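Local coordinates for a cystathionine beta-synthase domain protein fused to a Zn-ribbon-like domain (Pyrococcus furiosus, PDB 3GHD) that is of uncharacterised function but contains a CBS domain, a type that often binds adenine nucleotides, fused to a zinc-ribbon-like metal-binding domain, at residues E40-I43 / L44-V48; E56-V59 / E60-M63. One frame throughout, in Å; residues are numbered along the deposited sequence.

Contact 1. Residues E40-I43 / L44-V48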
ATOM      1  N   GLU A  40     -12.613  -0.914   9.964  1.00 13.99           N
ATOM      2  CA  GLU A  40     -12.097   0.091   9.033  1.00 11.38           C
ATOM      3  C   GLU A  40     -13.203   0.574   8.100  1.00 11.73           C
ATOM      4  O   GLU A  40     -13.191   1.717   7.703  1.00 12.30           O
ATOM      5  CB  GLU A  40     -10.865  -0.457   8.260  1.00 11.52           C
ATOM      6  CG  GLU A  40      -9.684  -0.702   9.185  1.00 11.31           C
ATOM      7  CD  GLU A  40      -8.372  -0.969   8.486  1.00 14.54           C
ATOM      8  OE1 GLU A  40      -8.454  -1.732   7.530  1.00 15.34           O
ATOM      9  OE2 GLU A  40      -7.274  -0.424   8.887  1.00 13.99           O
ATOM     10  N   ARG A  41     -14.189  -0.263   7.758  1.00 11.52           N
ATOM     11  CA  ARG A  41     -15.311   0.183   6.938  1.00 11.43           C
ATOM     12  C   ARG A  41     -16.125   1.209   7.704  1.00 12.05           C
ATOM     13  O   ARG A  41     -16.542   2.242   7.136  1.00 13.39           O
ATOM     14  CB  ARG A  41     -16.224  -0.981   6.563  1.00 12.36           C
ATOM     15  CG  ARG A  41     -15.698  -1.701   5.343  1.00 12.20           C
ATOM     16  CD  ARG A  41     -16.503  -1.349   4.139  1.00 12.25           C
ATOM     17  NE  ARG A  41     -16.443   0.027   3.750  1.00 12.60           N
ATOM     18  CZ  ARG A  41     -15.480   0.572   2.992  1.00 13.96           C
ATOM     19  NH1 ARG A  41     -15.547   1.847   2.638  1.00 13.15           N
ATOM     20  NH2 ARG A  41     -14.527  -0.188   2.493  1.00 15.34           N
ATOM     21  N   ASP A  42     -16.337   0.926   8.986  1.00 12.01           N
ATOM     22  CA  ASP A  42     -16.976   1.896   9.895  1.00 11.97           C
ATOM     23  C   ASP A  42     -16.277   3.262   9.882  1.00 11.97           C
ATOM     24  O   ASP A  42     -16.940   4.354   9.880  1.00 10.52           O
ATOM     25  CB  ASP A  42     -17.059   1.381  11.333  1.00 12.10           C
ATOM     26  CG  ASP A  42     -18.035   0.203  11.493  1.00 12.98           C
ATOM     27  OD1 ASP A  42     -19.051   0.163  10.773  1.00 15.06           O
ATOM     28  OD2 ASP A  42     -17.756  -0.674  12.316  1.00 14.12           O
ATOM     29  N   ILE A  43     -14.968   3.190   9.980  1.00 11.76           N
ATOM     30  CA  ILE A  43     -14.106   4.366   9.994  1.00 11.75           C
ATOM     31  C   ILE A  43     -14.244   5.191   8.710  1.00 12.62           C
ATOM     32  O   ILE A  43     -14.531   6.414   8.772  1.00 12.84           O
ATOM     33  CB  ILE A  43     -12.648   4.059  10.315  1.00 11.64           C
ATOM     34  CG1 ILE A  43     -12.485   3.566  11.756  1.00 11.83           C
ATOM     35  CG2 ILE A  43     -11.801   5.299  10.013  1.00  9.93           C
ATOM     36  CD1 ILE A  43     -11.069   3.128  12.091  1.00 11.47           C
ATOM     37  N   LEU A  44     -14.201   4.530   7.578  1.00 12.14           N
ATOM     38  CA  LEU A  44     -14.322   5.191   6.292  1.00 12.25           C
ATOM     39  C   LEU A  44     -15.729   5.684   6.042  1.00 11.96           C
ATOM     40  O   LEU A  44     -15.917   6.827   5.657  1.00 13.78           O
ATOM     41  CB  LEU A  44     -13.878   4.229   5.173  1.00 11.30           C
ATOM     42  CG  LEU A  44     -12.373   3.874   5.022  1.00 12.33           C
ATOM     43  CD1 LEU A  44     -12.273   2.553   4.188  1.00 11.30           C
ATOM     44  CD2 LEU A  44     -11.563   5.062   4.420  1.00 14.01           C
ATOM     45  N   ASP A  45     -16.722   4.847   6.334  1.00 11.94           N
ATOM     46  CA  ASP A  45     -18.114   5.124   5.957  1.00 13.15           C
ATOM     47  C   ASP A  45     -18.839   6.033   6.920  1.00 13.98           C
ATOM     48  O   ASP A  45     -19.672   6.832   6.491  1.00 15.62           O
ATOM     49  CB  ASP A  45     -18.906   3.836   5.781  1.00 13.79           C
ATOM     50  CG  ASP A  45     -18.357   2.943   4.676  1.00 16.44           C
ATOM     51  OD1 ASP A  45     -17.585   3.473   3.848  1.00 16.69           O
ATOM     52  OD2 ASP A  45     -18.699   1.713   4.634  1.00 16.21           O
ATOM     53  N   LYS A  46     -18.540   5.912   8.210  1.00 15.28           N
ATOM     54  CA  LYS A  46     -19.216   6.667   9.216  1.00 14.85           C
ATOM     55  C   LYS A  46     -18.465   7.917   9.643  1.00 15.14           C
ATOM     56  O   LYS A  46     -19.082   8.837  10.221  1.00 13.86           O
ATOM     57  CB  LYS A  46     -19.521   5.807  10.435  1.00 16.09           C
ATOM     58  CG  LYS A  46     -20.414   4.615  10.146  1.00 16.16           C
ATOM     59  CD  LYS A  46     -20.439   3.723  11.349  1.00 17.12           C
ATOM     60  CE  LYS A  46     -21.649   2.854  11.353  1.00 19.58           C
ATOM     61  NZ  LYS A  46     -21.778   2.153  12.649  1.00 18.96           N
ATOM     62  N   VAL A  47     -17.185   8.003   9.327  1.00 13.79           N
ATOM     63  CA  VAL A  47     -16.402   9.176   9.722  1.00 14.14           C
ATOM     64  C   VAL A  47     -15.877   9.996   8.541  1.00 13.72           C
ATOM     65  O   VAL A  47     -16.274  11.146   8.348  1.00 13.97           O
ATOM     66  CB  VAL A  47     -15.250   8.805  10.655  1.00 14.67           C
ATOM     67  CG1 VAL A  47     -14.654  10.072  11.276  1.00 11.40           C
ATOM     68  CG2 VAL A  47     -15.723   7.812  11.744  1.00 15.86           C
ATOM     69  N   VAL A  48     -14.977   9.404   7.766  1.00 12.47           N
ATOM     70  CA  VAL A  48     -14.330  10.098   6.652  1.00 11.96           C
ATOM     71  C   VAL A  48     -15.325  10.573   5.593  1.00 12.15           C
ATOM     72  O   VAL A  48     -15.346  11.762   5.255  1.00 12.89           O
ATOM     73  CB  VAL A  48     -13.228   9.176   5.999  1.00 11.53           C
ATOM     74  CG1 VAL A  48     -12.510   9.895   4.881  1.00  8.15           C
ATOM     75  CG2 VAL A  48     -12.233   8.670   7.108  1.00 11.03           C
TER

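Contact 2. Residues E56-V59 / E60-M63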
ATOM      1  N   GLU A  56     -12.051  14.278  16.549  1.00 18.38           N
ATOM      2  CA  GLU A  56     -13.215  14.746  17.316  1.00 18.00           C
ATOM      3  C   GLU A  56     -14.261  13.660  17.496  1.00 17.46           C
ATOM      4  O   GLU A  56     -15.344  13.925  18.026  1.00 17.85           O
ATOM      5  CB  GLU A  56     -13.845  15.926  16.598  1.00 18.14           C
ATOM      6  CG  GLU A  56     -12.862  17.029  16.316  1.00 18.88           C
ATOM      7  CD  GLU A  56     -13.505  18.232  15.596  1.00 24.42           C
ATOM      8  OE1 GLU A  56     -14.708  18.155  15.203  1.00 23.58           O
ATOM      9  OE2 GLU A  56     -12.785  19.250  15.416  1.00 23.81           O
ATOM     10  N   VAL A  57     -13.942  12.448  17.056  1.00 15.79           N
ATOM     11  CA  VAL A  57     -14.880  11.327  17.159  1.00 15.60           C
ATOM     12  C   VAL A  57     -14.316  10.192  18.065  1.00 15.59           C
ATOM     13  O   VAL A  57     -13.171   9.762  17.904  1.00 17.86           O
ATOM     14  CB  VAL A  57     -15.322  10.868  15.744  1.00 15.69           C
ATOM     15  CG1 VAL A  57     -16.172   9.607  15.810  1.00 14.73           C
ATOM     16  CG2 VAL A  57     -16.082  12.009  15.030  1.00 15.68           C
ATOM     17  N   LYS A  58     -15.118   9.753  19.036  1.00 15.94           N
ATOM     18  CA  LYS A  58     -14.769   8.681  19.958  1.00 15.76           C
ATOM     19  C   LYS A  58     -15.332   7.379  19.384  1.00 17.27           C
ATOM     20  O   LYS A  58     -16.451   7.376  18.841  1.00 16.70           O
ATOM     21  CB  LYS A  58     -15.305   8.992  21.369  1.00 16.22           C
ATOM     22  CG  LYS A  58     -14.775  10.324  21.878  1.00 16.50           C
ATOM     23  CD  LYS A  58     -15.141  10.622  23.315  1.00 17.96           C
ATOM     24  CE  LYS A  58     -16.138  11.788  23.498  1.00 19.76           C
ATOM     25  NZ  LYS A  58     -17.592  11.372  23.502  1.00 18.49           N
ATOM     26  N   VAL A  59     -14.551   6.291  19.470  1.00 17.79           N
ATOM     27  CA  VAL A  59     -14.943   5.013  18.836  1.00 19.29           C
ATOM     28  C   VAL A  59     -16.299   4.501  19.300  1.00 19.28           C
ATOM     29  O   VAL A  59     -17.006   3.854  18.526  1.00 20.44           O
ATOM     30  CB  VAL A  59     -13.876   3.860  18.964  1.00 19.58           C
ATOM     31  CG1 VAL A  59     -12.732   4.038  17.938  1.00 20.00           C
ATOM     32  CG2 VAL A  59     -13.403   3.670  20.442  1.00 19.75           C
ATOM     33  N   GLU A  60     -16.652   4.769  20.548  1.00 20.04           N
ATOM     34  CA  GLU A  60     -17.990   4.467  21.063  1.00 20.64           C
ATOM     35  C   GLU A  60     -19.101   5.066  20.161  1.00 20.80           C
ATOM     36  O   GLU A  60     -20.157   4.448  19.986  1.00 19.73           O
ATOM     37  CB  GLU A  60     -18.131   4.979  22.499  1.00 21.48           C
ATOM     38  CG  GLU A  60     -18.148   6.505  22.604  1.00 22.99           C
ATOM     39  CD  GLU A  60     -18.119   7.026  24.030  1.00 26.47           C
ATOM     40  OE1 GLU A  60     -17.928   8.261  24.176  1.00 29.44           O
ATOM     41  OE2 GLU A  60     -18.301   6.237  24.995  1.00 25.09           O
ATOM     42  N   GLU A  61     -18.825   6.232  19.560  1.00 20.26           N
ATOM     43  CA  GLU A  61     -19.782   6.910  18.679  1.00 21.02           C
ATOM     44  C   GLU A  61     -20.050   6.218  17.339  1.00 21.13           C
ATOM     45  O   GLU A  61     -21.047   6.547  16.694  1.00 22.20           O
ATOM     46  CB  GLU A  61     -19.358   8.359  18.388  1.00 20.87           C
ATOM     47  CG  GLU A  61     -18.974   9.221  19.598  1.00 21.83           C
ATOM     48  CD  GLU A  61     -18.544  10.620  19.168  1.00 25.10           C
ATOM     49  OE1 GLU A  61     -19.016  11.099  18.095  1.00 28.96           O
ATOM     50  OE2 GLU A  61     -17.742  11.246  19.900  1.00 25.67           O
ATOM     51  N   ILE A  62     -19.197   5.275  16.903  1.00 20.29           N
ATOM     52  CA  ILE A  62     -19.443   4.586  15.625  1.00 19.86           C
ATOM     53  C   ILE A  62     -19.434   3.049  15.691  1.00 20.39           C
ATOM     54  O   ILE A  62     -19.505   2.387  14.642  1.00 20.30           O
ATOM     55  CB  ILE A  62     -18.441   5.017  14.535  1.00 20.19           C
ATOM     56  CG1 ILE A  62     -17.011   4.633  14.925  1.00 19.05           C
ATOM     57  CG2 ILE A  62     -18.503   6.479  14.257  1.00 19.63           C
ATOM     58  CD1 ILE A  62     -15.991   4.923  13.831  1.00 19.80           C
HETATM   59  N   MSE A  63     -19.365   2.466  16.887  1.00 20.10           N
HETATM   60  CA  MSE A  63     -19.313   1.006  16.973  1.00 20.70           C
HETATM   61  C   MSE A  63     -20.680   0.408  16.766  1.00 20.16           C
HETATM   62  O   MSE A  63     -21.713   1.043  17.015  1.00 21.27           O
HETATM   63  CB  MSE A  63     -18.778   0.547  18.328  1.00 21.33           C
HETATM   64  CG  MSE A  63     -19.745   0.788  19.457  1.00 22.71           C
HETATM   65 SE   MSE A  63     -19.009   0.584  21.253  1.00 31.09          SE
HETATM   66  CE  MSE A  63     -20.470   1.471  22.270  1.00 25.36           C
TER

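Contact 1. Residues E40-I43 / L44-V48
Leu44 N, Asp45 N and Lys46 N donate in turn to Glu40 O, Arg41 O and Asp42 O, the i-to-i+4 ladder of an alpha-helix, after which the coil widens into a pi-type turn: Val48 N bonds Ile43 O at 3.2 Å, while Val47 N gives that same oxygen a weak bond. The main side-chain contact is a two-pronged salt bridge between Arg41 and Asp45, one turn apart. The guanidinium presents its NE edge: Arg41 NE reaches Asp45 OD2 at 3.0 Å in an almost straight bond (176°), and Arg41 NH1 reaches Asp45 OD1 at 2.9 Å. Both oxygens lie close to the guanidinium plane and are met on their syn sides, yet the two flat groups are turned 32° apart, which tilts the nitrogens off the carboxylate plane. Bends at chi2 (-104°) and chi3 turn the arginine forward along the helix, toward the next turn, and set NE and NH1 against the aspartate. Leu44 CD1 comes within 3.7 Å of Arg41 NH1, oblique to the guanidinium. The remaining nitrogen, Arg41 NH2, serves the assembly, meeting Glu40 of the second subunit and Val68 O of the third. Asp42 and Lys46 run side by side and point the same way, but Asp42 OD1 to Lys46 NZ is a long salt bridge of 3.9 Å; their stronger partners are Thr39 N and Ile62 O. Such i-to-i+4 ion pairs are characteristic of helix surfaces. This helix follows strand 33-39 as the final helix of a beta-alpha-beta-beta-alpha CBS unit, and its Glu40, Ile43 and Leu44 pack against the second subunit.

Contact 2. Residues E56-V59 / E60-M63
Two carboxylates, of Glu60 and Glu61, face Lys58 and are approached in different ways. Over the plane of the Glu61 carboxylate stands the backbone amide of Lys58: Lys58 N bonds Glu61 OE2 at 3.1 Å from 75° out of that plane, although its N-H points well at the oxygen (164°). The other oxygen, Glu61 OE1, lies 3.9 Å from Val57 CG1. The Glu60 carboxylate is met nearly head-on down one C-O bond, with Lys58 NZ 3.2 Å from Glu60 OE1. The side chains of Lys58 and Glu60 lie alongside each other and point the same way, whereas Glu61 passes obliquely across the lysine, and its OE2 is a long 3.6 Å from Lys58 NZ. The ammonium thus completes a three-residue salt-bridge network, made possible by bends at chi3 and chi4 (91°) that fold the lysine tip round between the two acids. Replacing Lys58 with alanine would remove the ammonium and would probably leave both carboxylates without their shared positive partner, with Glu60 freer to swing away. Beneath the charges the chain makes two overlapping turns, with Glu61 N bonded to Lys58 O at 2.7 Å and Ile62 N to Val59 O at 3.1 Å. This coiling brings Val57 and Ile62 together on the buried side, where Val57 CG1 and Ile62 CG2 meet at 4.2 Å, their side chains crossing at about a right angle. In this connection between helix 40-48 and strand 64-65, Val57, Val59 and Ile62 face helix 11-20, Val59 and Ile62 also touch Val38 of strand 33-39, and Val59 further reaches Val28 of strand 25-30.

In the fold
Contact 1 closes before contact 2 opens along the chain, and their centres lie about 10 Å apart. Ile62 joins them directly: its carbonyl O is 3.0 Å from Lys46 NZ, a probable hydrogen bond, while its CD1 packs 3.6 Å from Val47 CG2 and 4.3 Å from Ile43 CG1. The loop of contact 2 therefore folds back against helix 40-48, and both meet helix 11-20 through Val11, which touches Ile43, Val57 and Ile62. Their roles in the assembly differ: contact 1 engages two other subunits, whereas no other chain of the assembly touches contact 2. With no ligand site identified, neither can be tied to nucleotide binding.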